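Long-range contacts in argonaute protein (Marinitoga piezophila, PDB 5I4A), which uses short guide RNAs with a 5'-hydroxyl end to bind complementary target DNA or RNA and cleave it: residues Val269-Lys274 and Phe432-Met437; Tyr290-Pro295 and Leu333-Val338; Leu296-Phe301 and Val338-Asp343; Glu370-Ala375 and Asn424-Cys429. One frame throughout, in Å; residues are numbered along the deposited sequence.

Interaction 1. Residues Val269-Lys274 and Phe432-Met437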
# COMPACT_ATOMS: atom_id res chain seq x y z
N VAL A 269 8.07 -20.36 7.12
CA VAL A 269 9.24 -19.47 7.12
C VAL A 269 10.02 -19.70 8.41
O VAL A 269 9.52 -19.43 9.50
CB VAL A 269 8.83 -18.00 6.98
CG1 VAL A 269 10.06 -17.11 6.89
CG2 VAL A 269 7.94 -17.80 5.75
N ILE A 270 11.24 -20.20 8.27
CA ILE A 270 12.13 -20.45 9.40
C ILE A 270 13.28 -19.46 9.34
O ILE A 270 13.93 -19.31 8.30
CB ILE A 270 12.66 -21.90 9.38
CG1 ILE A 270 11.51 -22.90 9.41
CG2 ILE A 270 13.60 -22.13 10.56
CD1 ILE A 270 10.76 -22.94 10.73
N TYR A 271 13.52 -18.78 10.46
CA TYR A 271 14.63 -17.84 10.57
C TYR A 271 15.86 -18.55 11.12
O TYR A 271 15.77 -19.33 12.08
CB TYR A 271 14.26 -16.67 11.48
CG TYR A 271 13.09 -15.83 11.01
CD1 TYR A 271 11.78 -16.23 11.25
CD2 TYR A 271 13.30 -14.63 10.34
CE1 TYR A 271 10.71 -15.46 10.83
CE2 TYR A 271 12.23 -13.86 9.91
CZ TYR A 271 10.94 -14.28 10.16
OH TYR A 271 9.89 -13.51 9.73
N LYS A 272 17.01 -18.29 10.50
CA LYS A 272 18.29 -18.83 10.96
C LYS A 272 19.05 -17.75 11.71
O LYS A 272 19.48 -16.76 11.12
CB LYS A 272 19.13 -19.35 9.78
CG LYS A 272 18.84 -20.78 9.37
CD LYS A 272 19.83 -21.25 8.30
CE LYS A 272 21.01 -22.00 8.90
NZ LYS A 272 21.75 -21.21 9.93
N PHE A 273 19.21 -17.94 13.02
CA PHE A 273 20.02 -17.06 13.85
C PHE A 273 21.39 -17.69 14.06
O PHE A 273 21.76 -18.67 13.39
CB PHE A 273 19.28 -16.78 15.16
CG PHE A 273 17.88 -16.26 14.96
CD1 PHE A 273 17.66 -15.00 14.43
CD2 PHE A 273 16.78 -17.04 15.29
CE1 PHE A 273 16.37 -14.52 14.24
CE2 PHE A 273 15.49 -16.57 15.10
CZ PHE A 273 15.29 -15.31 14.58
N LYS A 274 22.18 -17.14 14.99
CA LYS A 274 23.52 -17.66 15.20
C LYS A 274 23.49 -19.02 15.90
O LYS A 274 24.15 -19.97 15.47
CB LYS A 274 24.36 -16.67 16.01
CG LYS A 274 25.76 -17.18 16.34
CD LYS A 274 26.75 -16.03 16.52
CE LYS A 274 27.90 -16.43 17.45
NZ LYS A 274 27.49 -16.34 18.88
N PHE A 432 19.49 -12.19 10.63
CA PHE A 432 19.08 -13.54 10.29
C PHE A 432 19.17 -13.71 8.78
O PHE A 432 19.15 -12.73 8.03
CB PHE A 432 17.66 -13.84 10.78
CG PHE A 432 16.61 -12.95 10.16
CD1 PHE A 432 16.11 -13.22 8.90
CD2 PHE A 432 16.13 -11.84 10.85
CE1 PHE A 432 15.15 -12.40 8.33
CE2 PHE A 432 15.17 -11.02 10.28
CZ PHE A 432 14.68 -11.30 9.02
N ILE A 433 19.23 -14.96 8.35
CA ILE A 433 18.98 -15.31 6.96
C ILE A 433 17.86 -16.33 6.93
O ILE A 433 17.66 -17.09 7.89
CB ILE A 433 20.23 -15.85 6.23
CG1 ILE A 433 20.63 -17.22 6.76
CG2 ILE A 433 21.38 -14.86 6.34
CD1 ILE A 433 21.83 -17.82 6.06
N LEU A 434 17.09 -16.33 5.85
CA LEU A 434 15.99 -17.27 5.71
C LEU A 434 16.53 -18.63 5.30
O LEU A 434 17.38 -18.72 4.41
CB LEU A 434 14.96 -16.77 4.70
CG LEU A 434 14.26 -15.46 5.05
CD1 LEU A 434 13.08 -15.24 4.13
CD2 LEU A 434 13.82 -15.45 6.50
N LYS A 435 16.06 -19.68 5.97
CA LYS A 435 16.54 -21.03 5.68
C LYS A 435 16.33 -21.38 4.21
O LYS A 435 17.22 -21.97 3.57
CB LYS A 435 15.82 -22.03 6.58
CG LYS A 435 16.60 -23.31 6.81
CD LYS A 435 15.80 -24.29 7.67
CE LYS A 435 16.65 -25.48 8.07
NZ LYS A 435 17.45 -25.96 6.91
N LYS A 436 15.18 -21.01 3.65
CA LYS A 436 14.87 -21.32 2.26
C LYS A 436 15.51 -20.36 1.27
O LYS A 436 15.52 -20.64 0.07
CB LYS A 436 13.35 -21.33 2.06
CG LYS A 436 12.66 -22.46 2.80
CD LYS A 436 11.15 -22.44 2.60
CE LYS A 436 10.52 -23.73 3.11
NZ LYS A 436 9.03 -23.73 2.97
N MET A 437 16.04 -19.23 1.74
CA MET A 437 16.74 -18.28 0.87
C MET A 437 18.25 -18.48 0.85
O MET A 437 18.93 -17.80 0.08
CB MET A 437 16.43 -16.84 1.30
CG MET A 437 14.99 -16.41 1.07
SD MET A 437 14.54 -16.40 -0.68
CE MET A 437 15.55 -15.07 -1.29
O HOH W 1 13.04 -19.93 5.37

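Interaction 2. Residues Tyr290-Pro295 and Leu333-Val338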
# COMPACT_ATOMS: atom_id res chain seq x y z
N TYR A 290 22.46 -13.65 13.38
CA TYR A 290 23.20 -14.58 12.53
C TYR A 290 24.65 -14.14 12.36
O TYR A 290 25.57 -14.96 12.42
CB TYR A 290 22.51 -14.68 11.16
CG TYR A 290 23.18 -15.61 10.18
CD1 TYR A 290 23.15 -16.99 10.36
CD2 TYR A 290 23.82 -15.12 9.05
CE1 TYR A 290 23.75 -17.85 9.46
CE2 TYR A 290 24.43 -15.97 8.14
CZ TYR A 290 24.39 -17.33 8.35
OH TYR A 290 24.99 -18.18 7.45
N LYS A 291 24.87 -12.84 12.19
CA LYS A 291 26.21 -12.28 12.08
C LYS A 291 26.25 -10.96 12.82
O LYS A 291 25.43 -10.07 12.55
CB LYS A 291 26.60 -12.07 10.61
CG LYS A 291 27.99 -11.50 10.41
CD LYS A 291 28.05 -10.70 9.12
CE LYS A 291 29.39 -10.86 8.41
NZ LYS A 291 29.23 -11.64 7.15
N ASN A 292 27.18 -10.83 13.75
CA ASN A 292 27.39 -9.58 14.46
C ASN A 292 28.87 -9.43 14.81
O ASN A 292 29.69 -9.16 13.93
CB ASN A 292 26.51 -9.50 15.71
CG ASN A 292 26.32 -8.07 16.21
OD1 ASN A 292 27.22 -7.24 16.10
ND2 ASN A 292 25.14 -7.79 16.75
N GLU A 293 29.21 -9.64 16.09
CA GLU A 293 30.57 -9.44 16.59
C GLU A 293 31.06 -8.02 16.33
O GLU A 293 32.26 -7.78 16.22
CB GLU A 293 31.56 -10.46 16.00
CG GLU A 293 31.11 -11.91 16.06
CD GLU A 293 30.38 -12.35 14.80
OE1 GLU A 293 29.19 -12.68 14.89
OE2 GLU A 293 31.01 -12.35 13.71
N GLN A 294 30.12 -7.07 16.23
CA GLN A 294 30.42 -5.68 15.95
C GLN A 294 30.14 -4.82 17.18
O GLN A 294 29.29 -5.16 18.01
CB GLN A 294 29.57 -5.17 14.78
CG GLN A 294 29.65 -6.03 13.52
CD GLN A 294 31.01 -5.98 12.86
OE1 GLN A 294 31.61 -7.01 12.55
NE2 GLN A 294 31.52 -4.77 12.65
N PRO A 295 30.84 -3.70 17.32
CA PRO A 295 30.54 -2.79 18.44
C PRO A 295 29.31 -1.94 18.15
O PRO A 295 29.05 -1.55 17.01
CB PRO A 295 31.80 -1.92 18.53
CG PRO A 295 32.33 -1.90 17.13
CD PRO A 295 32.00 -3.24 16.54
N LEU A 333 21.77 -9.90 21.26
CA LEU A 333 21.81 -9.80 19.81
C LEU A 333 23.21 -10.02 19.25
O LEU A 333 23.35 -10.12 18.02
CB LEU A 333 21.27 -8.44 19.36
CG LEU A 333 19.77 -8.25 19.63
CD1 LEU A 333 19.31 -6.90 19.12
CD2 LEU A 333 18.96 -9.38 18.99
N GLY A 334 24.23 -10.11 20.09
CA GLY A 334 25.56 -10.45 19.63
C GLY A 334 26.52 -9.30 19.42
O GLY A 334 27.54 -9.50 18.74
N PHE A 335 26.24 -8.12 19.96
CA PHE A 335 27.19 -7.02 19.85
C PHE A 335 28.41 -7.30 20.72
O PHE A 335 28.30 -7.73 21.86
CB PHE A 335 26.53 -5.70 20.28
CG PHE A 335 25.51 -5.19 19.31
CD1 PHE A 335 25.89 -4.60 18.12
CD2 PHE A 335 24.16 -5.29 19.59
CE1 PHE A 335 24.95 -4.13 17.23
CE2 PHE A 335 23.21 -4.83 18.70
CZ PHE A 335 23.61 -4.24 17.52
N SER A 336 29.60 -7.06 20.15
CA SER A 336 30.83 -7.25 20.90
C SER A 336 30.86 -6.37 22.14
O SER A 336 31.25 -6.81 23.23
CB SER A 336 32.04 -6.99 20.01
OG SER A 336 32.08 -5.64 19.59
N LYS A 337 30.43 -5.12 22.01
CA LYS A 337 30.39 -4.22 23.15
C LYS A 337 29.50 -3.02 22.83
O LYS A 337 29.16 -2.75 21.67
CB LYS A 337 31.79 -3.74 23.53
CG LYS A 337 32.45 -2.94 22.44
CD LYS A 337 33.86 -2.53 22.79
CE LYS A 337 34.28 -1.35 21.97
NZ LYS A 337 35.75 -1.09 22.13
N VAL A 338 29.11 -2.32 23.89
CA VAL A 338 28.36 -1.08 23.81
C VAL A 338 29.26 0.05 24.27
O VAL A 338 29.88 -0.04 25.34
CB VAL A 338 27.07 -1.14 24.65
CG1 VAL A 338 26.26 0.15 24.49
CG2 VAL A 338 26.24 -2.35 24.26

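Interaction 3. Residues Leu296-Phe301 and Val338-Asp343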
# COMPACT_ATOMS: atom_id res chain seq x y z
N LEU A 296 28.54 -1.68 19.20
CA LEU A 296 27.42 -0.75 19.15
C LEU A 296 27.88 0.56 19.79
O LEU A 296 28.09 0.62 21.01
CB LEU A 296 26.20 -1.32 19.87
CG LEU A 296 24.96 -0.42 19.91
CD1 LEU A 296 24.50 -0.07 18.51
CD2 LEU A 296 23.84 -1.09 20.70
N LYS A 297 28.06 1.58 18.96
CA LYS A 297 28.54 2.89 19.41
C LYS A 297 27.42 3.91 19.25
O LYS A 297 26.65 3.86 18.28
CB LYS A 297 29.78 3.31 18.61
CG LYS A 297 30.97 2.38 18.80
CD LYS A 297 32.16 2.79 17.95
CE LYS A 297 31.86 2.64 16.47
NZ LYS A 297 33.06 2.89 15.62
N ALA A 298 27.33 4.84 20.20
CA ALA A 298 26.20 5.76 20.20
C ALA A 298 26.54 7.04 20.95
O ALA A 298 27.41 7.05 21.83
CB ALA A 298 24.96 5.11 20.82
N ILE A 299 25.85 8.12 20.58
CA ILE A 299 25.84 9.37 21.33
C ILE A 299 24.39 9.84 21.43
O ILE A 299 23.51 9.35 20.73
CB ILE A 299 26.72 10.46 20.69
CG1 ILE A 299 26.31 10.71 19.23
CG2 ILE A 299 28.20 10.09 20.79
CD1 ILE A 299 27.09 11.83 18.57
N PHE A 300 24.16 10.82 22.30
CA PHE A 300 22.82 11.28 22.63
C PHE A 300 22.61 12.73 22.20
O PHE A 300 23.51 13.57 22.34
CB PHE A 300 22.55 11.17 24.15
CG PHE A 300 22.63 9.77 24.68
CD1 PHE A 300 23.84 9.25 25.13
CD2 PHE A 300 21.50 8.98 24.76
CE1 PHE A 300 23.91 7.96 25.63
CE2 PHE A 300 21.57 7.69 25.26
CZ PHE A 300 22.77 7.18 25.69
N PHE A 301 21.42 13.02 21.69
CA PHE A 301 21.01 14.39 21.36
C PHE A 301 19.70 14.70 22.07
O PHE A 301 18.71 13.98 21.90
CB PHE A 301 20.85 14.57 19.84
CG PHE A 301 22.15 14.61 19.09
CD1 PHE A 301 22.73 13.44 18.63
CD2 PHE A 301 22.79 15.81 18.85
CE1 PHE A 301 23.93 13.47 17.94
CE2 PHE A 301 23.99 15.85 18.16
CZ PHE A 301 24.56 14.68 17.70
N VAL A 338 29.11 -2.32 23.89
CA VAL A 338 28.36 -1.08 23.81
C VAL A 338 29.26 0.05 24.27
O VAL A 338 29.88 -0.04 25.34
CB VAL A 338 27.07 -1.14 24.65
CG1 VAL A 338 26.26 0.15 24.49
CG2 VAL A 338 26.24 -2.35 24.26
N GLU A 339 29.35 1.11 23.46
CA GLU A 339 30.27 2.20 23.74
C GLU A 339 29.58 3.52 23.45
O GLU A 339 29.13 3.76 22.33
CB GLU A 339 31.54 2.07 22.90
CG GLU A 339 32.53 3.21 23.09
CD GLU A 339 33.80 3.01 22.28
OE1 GLU A 339 34.76 3.77 22.49
OE2 GLU A 339 33.83 2.08 21.45
N PHE A 340 29.50 4.38 24.46
CA PHE A 340 28.98 5.73 24.29
C PHE A 340 30.17 6.67 24.17
O PHE A 340 30.89 6.90 25.15
CB PHE A 340 28.05 6.10 25.44
CG PHE A 340 26.83 5.24 25.51
CD1 PHE A 340 25.81 5.39 24.58
CD2 PHE A 340 26.70 4.26 26.48
CE1 PHE A 340 24.69 4.59 24.62
CE2 PHE A 340 25.57 3.45 26.52
CZ PHE A 340 24.57 3.62 25.59
N LEU A 341 30.39 7.19 22.96
CA LEU A 341 31.52 8.06 22.71
C LEU A 341 31.35 9.38 23.43
O LEU A 341 30.26 9.95 23.46
CB LEU A 341 31.67 8.31 21.21
CG LEU A 341 31.54 7.11 20.26
CD1 LEU A 341 31.68 7.58 18.83
CD2 LEU A 341 32.57 6.05 20.59
N ARG A 342 32.43 9.88 24.02
CA ARG A 342 32.39 11.14 24.73
C ARG A 342 33.41 12.11 24.14
O ARG A 342 34.53 11.73 23.80
CB ARG A 342 32.64 10.95 26.23
CG ARG A 342 33.61 9.84 26.58
CD ARG A 342 33.42 9.39 28.02
NE ARG A 342 33.61 10.49 28.97
CZ ARG A 342 34.79 11.00 29.29
NH1 ARG A 342 35.89 10.52 28.73
NH2 ARG A 342 34.88 11.99 30.17
N ASP A 343 32.98 13.36 24.00
CA ASP A 343 33.85 14.44 23.54
C ASP A 343 34.87 14.77 24.62
O ASP A 343 34.49 15.12 25.74
CB ASP A 343 32.99 15.66 23.18
CG ASP A 343 33.80 16.94 23.05
OD1 ASP A 343 34.99 16.88 22.68
OD2 ASP A 343 33.22 18.01 23.31

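Interaction 4. Residues Glu370-Ala375 and Asn424-Cys429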
# COMPACT_ATOMS: atom_id res chain seq x y z
N GLU A 370 33.74 8.74 12.91
CA GLU A 370 33.78 7.83 11.78
C GLU A 370 33.02 6.55 12.14
O GLU A 370 32.51 6.41 13.25
CB GLU A 370 35.23 7.52 11.39
CG GLU A 370 36.15 8.73 11.38
CD GLU A 370 36.72 9.02 10.01
OE1 GLU A 370 36.10 8.59 9.01
OE2 GLU A 370 37.79 9.66 9.92
N ASP A 371 32.96 5.63 11.18
CA ASP A 371 32.32 4.33 11.36
C ASP A 371 30.84 4.46 11.68
O ASP A 371 30.24 5.52 11.46
CB ASP A 371 33.02 3.53 12.46
CG ASP A 371 34.53 3.65 12.39
OD1 ASP A 371 35.04 4.15 11.37
OD2 ASP A 371 35.20 3.25 13.36
N ASN A 372 30.23 3.39 12.19
CA ASN A 372 28.81 3.35 12.49
C ASN A 372 28.59 3.85 13.91
O ASN A 372 29.00 3.19 14.88
CB ASN A 372 28.26 1.94 12.33
CG ASN A 372 28.67 1.30 11.01
OD1 ASN A 372 28.48 1.89 9.95
ND2 ASN A 372 29.25 0.11 11.08
N VAL A 373 27.96 5.01 14.05
CA VAL A 373 27.64 5.58 15.36
C VAL A 373 26.19 6.01 15.34
O VAL A 373 25.78 6.80 14.47
CB VAL A 373 28.56 6.76 15.72
CG1 VAL A 373 28.09 7.41 17.02
CG2 VAL A 373 30.00 6.29 15.86
N MET A 374 25.41 5.49 16.28
CA MET A 374 24.00 5.82 16.38
C MET A 374 23.82 7.16 17.07
O MET A 374 24.46 7.45 18.09
CB MET A 374 23.25 4.74 17.16
CG MET A 374 23.46 3.34 16.61
SD MET A 374 22.74 3.18 14.97
CE MET A 374 23.51 1.66 14.43
N ALA A 375 22.93 7.98 16.53
CA ALA A 375 22.54 9.23 17.18
C ALA A 375 21.18 8.99 17.83
O ALA A 375 20.15 8.99 17.16
CB ALA A 375 22.50 10.38 16.18
N ASN A 424 20.09 -3.65 12.79
CA ASN A 424 19.62 -3.65 11.41
C ASN A 424 20.32 -2.57 10.58
O ASN A 424 20.53 -2.76 9.38
CB ASN A 424 18.11 -3.46 11.38
CG ASN A 424 17.43 -4.23 10.27
OD1 ASN A 424 17.85 -5.33 9.91
ND2 ASN A 424 16.36 -3.66 9.73
N PHE A 425 20.68 -1.45 11.19
CA PHE A 425 21.27 -0.32 10.48
C PHE A 425 22.79 -0.38 10.42
O PHE A 425 23.41 0.53 9.87
CB PHE A 425 20.84 1.00 11.12
CG PHE A 425 19.57 1.57 10.55
CD1 PHE A 425 18.35 0.97 10.81
CD2 PHE A 425 19.59 2.70 9.76
CE1 PHE A 425 17.18 1.48 10.29
CE2 PHE A 425 18.43 3.22 9.23
CZ PHE A 425 17.22 2.61 9.50
N ILE A 426 23.41 -1.42 10.98
CA ILE A 426 24.85 -1.63 10.87
C ILE A 426 25.09 -2.59 9.72
O ILE A 426 24.70 -3.77 9.81
CB ILE A 426 25.45 -2.16 12.18
CG1 ILE A 426 25.34 -1.08 13.27
CG2 ILE A 426 26.90 -2.57 11.98
CD1 ILE A 426 25.62 -1.59 14.67
N PRO A 427 25.71 -2.16 8.62
CA PRO A 427 25.84 -3.04 7.44
C PRO A 427 26.68 -4.28 7.69
O PRO A 427 26.50 -5.28 6.99
CB PRO A 427 26.47 -2.13 6.38
CG PRO A 427 27.09 -1.00 7.14
CD PRO A 427 26.23 -0.80 8.36
N GLU A 428 27.59 -4.27 8.67
CA GLU A 428 28.36 -5.47 8.95
C GLU A 428 27.57 -6.49 9.76
O GLU A 428 28.09 -7.58 10.03
CB GLU A 428 29.65 -5.12 9.68
CG GLU A 428 30.66 -4.36 8.83
CD GLU A 428 30.28 -2.90 8.64
OE1 GLU A 428 29.62 -2.34 9.54
OE2 GLU A 428 30.64 -2.32 7.59
N CYS A 429 26.34 -6.18 10.15
CA CYS A 429 25.49 -7.10 10.88
C CYS A 429 24.48 -7.77 9.95
O CYS A 429 24.16 -7.25 8.87
CB CYS A 429 24.75 -6.39 12.01
SG CYS A 429 25.80 -5.85 13.37
O HOH W 2 30.36 0.49 7.94

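Interaction 1. Residues Val269-Lys274 and Phe432-Met437
Two short strands, Y271-K272 and I433-L434, run antiparallel, with Y271 facing L434 as a non-hydrogen-bonded pair and K272 facing I433 as a hydrogen-bonded one. The firmer bond of that second pair goes from K272 N to I433 O at 2.9 Å, nearly along the C=O axis; the return bond, from I433 N to K272 O, is weak. Beyond the pair, K435 N reaches I270 O at 3.2 Å in an almost straight line (176°), and a water donates to the same I270 O while accepting from K436 N.

The face bearing Y271 and L434 is the aromatic one. Y271 turns the edge of its ring onto F432 in a T-shaped stack, planes at 86° and centroids 4.8 Å apart, with Y271 CD2 standing 3.4 Å above the centre of the F432 ring. F432 meets it there because its CG sits in the crowded position between backbone N and carbonyl carbon (chi1 61°). L434 CD2 fills in beside the tyrosine, 4.0 Å from Y271 CD2, and also meets V269 CG1. Behind the stack, F273 CE1 packs on F432 CB. On the other face the contact is aliphatic: K272 CB lies against I433 CG1, and the extended first part of the lysine chain brings K272 CD beside K435 CG before it bends.

This pairing joins linker L2 to the start of the PIWI domain. Strand 277-278 flanks 271-272 on its other side and completes a three-stranded antiparallel sheet. Y271 OH bonds to H610 and R607, L434 packs on L604 of helix 595-605, and F273 rests on helix 284-287.

Interaction 2. Residues Tyr290-Pro295 and Leu333-Val338
A Schellman motif ends helix 325-333 at G334, and N292 packs against this helix end. The asparagine CG is anti to its backbone N (chi1 -160°), which carries the amide over the turn: N292 ND2 donates to L333 O at 3.2 Å, coming from above the carbonyl plane. The same nitrogen stands 3.5 Å above the centre of the F335 ring, with amide and ring planes 80° apart, so it is set between a helix-end carbonyl and an aromatic face. G334, at phi 99° and without a side chain, lets N292 CB and CG close directly on its carbonyl O, 3.2 Å from N292 CG.

Backbone bonds continue the contact. E293 N donates in the carbonyl plane to G334 O at 3.1 Å, and S336 N donates to Q294 O at 2.9 Å from above its carbonyl plane. Q294 O also lies at the edge of the F335 ring. Farther along, P295 CB and K337 CG are in loose contact.

In the next shell, two bonds within 290-295 shape the loop. E293 OE1 accepts from the backbone N292 N, while N292 OD1 closes an Asx turn; with ND2 on L333 O, both ends of the side-chain amide are held. F335 continues inward onto I426 and onto V419 of helix 412-424; L333 also meets V419, together with helix 284-287. The contact thus sets the end of linker L2 against the Mid domain just before strand 295-302 begins. In the Asx turn, Q294 N reaches a lone pair of N292 OD1 in the carbonyl plane at 2.9 Å.

Interaction 3. Residues Leu296-Phe301 and Val338-Asp343
The rings of F300 and F340 meet obliquely, planes 30° apart and centroids 5.0 Å, slid so far past each other that they barely overlap. The touching is done by their near sides: F300 CE1 comes 3.4 Å from F340 CD1, and F300 CZ lies against F340 CE1. At the edge of the F340 ring, near its plane, lies A298 O, while A298 CB packs 3.8 Å from F340 CE1. The F300 ring also makes an edge-to-face pair with F319, and F319 meets F340 as well, giving a three-ring cluster.

Beneath the rings run two parallel strands, 295-302 and 337-340, neighbours in the parallel sheet of the Mid domain. The chain passes between them through helices 305-310, 312-320 and 325-333, so this is a beta-alpha-beta crossover connection. L296 pairs with V338, K297 with E339 and A298 with F340. E339 N donates to L296 O at 2.8 Å, nearly along the C=O axis, E339 O receives A298 N, and L341 N donates to A298 O. CA-H...O contacts reinforce these bonds; the shortest runs from K297 CA to E339 O at 3.1 Å.

The face bearing K297 and E339 is more polar. Their side chains lie side by side, with K297 CG 3.9 Å from E339 OE2, but the lysine bends at chi3 and makes its salt bridge with D371. Farther along, I299 CG2 sits 3.4 Å from L341 O, a carbonyl buried by the contact without a hydrogen-bonding partner.

Interaction 4. Residues Glu370-Ala375 and Asn424-Cys429
Where strand 374-379 of the parallel Mid-domain sheet begins, residues N372 and M374 meet a type I beta turn, I426 to C429, that follows helix 412-424 and leads from the Mid domain into PIWI. The turn is closed by its own bond from C429 N to I426 O.

The tight part is apolar. M374 bends at chi2 (-66°), which brings its methyl end across I426 at about a right angle. M374 CE then presses on I426 CG1 at 3.5 Å, closer than usual for two carbons, and the same methyl also meets F425 CB at 4.3 Å. Behind it, M374 packs on L296 and A298 of the neighbouring strand and on I398 and Q400 of strand 398-403, so the thioether bridges the sheet and the turn.

Toward the outside the contact becomes looser and polar. The N372 amide lies against I426 and P427, with N372 ND2 3.7 Å from I426 CG2 and N372 OD1 meeting P427 CD tip to tip. E428, bent at chi2 (76°), curls its carboxylate back until it is nearly coplanar with this amide. A water donates to both N372 OD1 and E428 OE2, bridging the amide oxygen and the carboxylate oxygen that the direct bond does not use. That direct bond, bent to 136° at the hydrogen, runs from N372 ND2, near its amide plane, to the syn lone pair of E428 OE1 at 2.9 Å.

In the fold
Interaction 1 is the most buried, a small antiparallel pairing with a T-shaped aromatic stack that joins linker L2 to PIWI. Interactions 2, 3 and 4 reach the parallel Mid-domain sheet. Interactions 2 and 3 share V338 and follow the same two stretches of backbone, first through irregular backbone and amide bonds, then through regular parallel strand pairing; K337 O meeting L296 N is the step between. Strand 295-302 lies between 337-340 and 374-379, so 338-343 of interaction 3 and 370-375 of interaction 4 lie along its opposite edges. Interaction 4 adds methionine packing and a water-bridged amide-carboxylate pair on its more open side. Y290 packs on I433 and F432, connecting interactions 1 and 2.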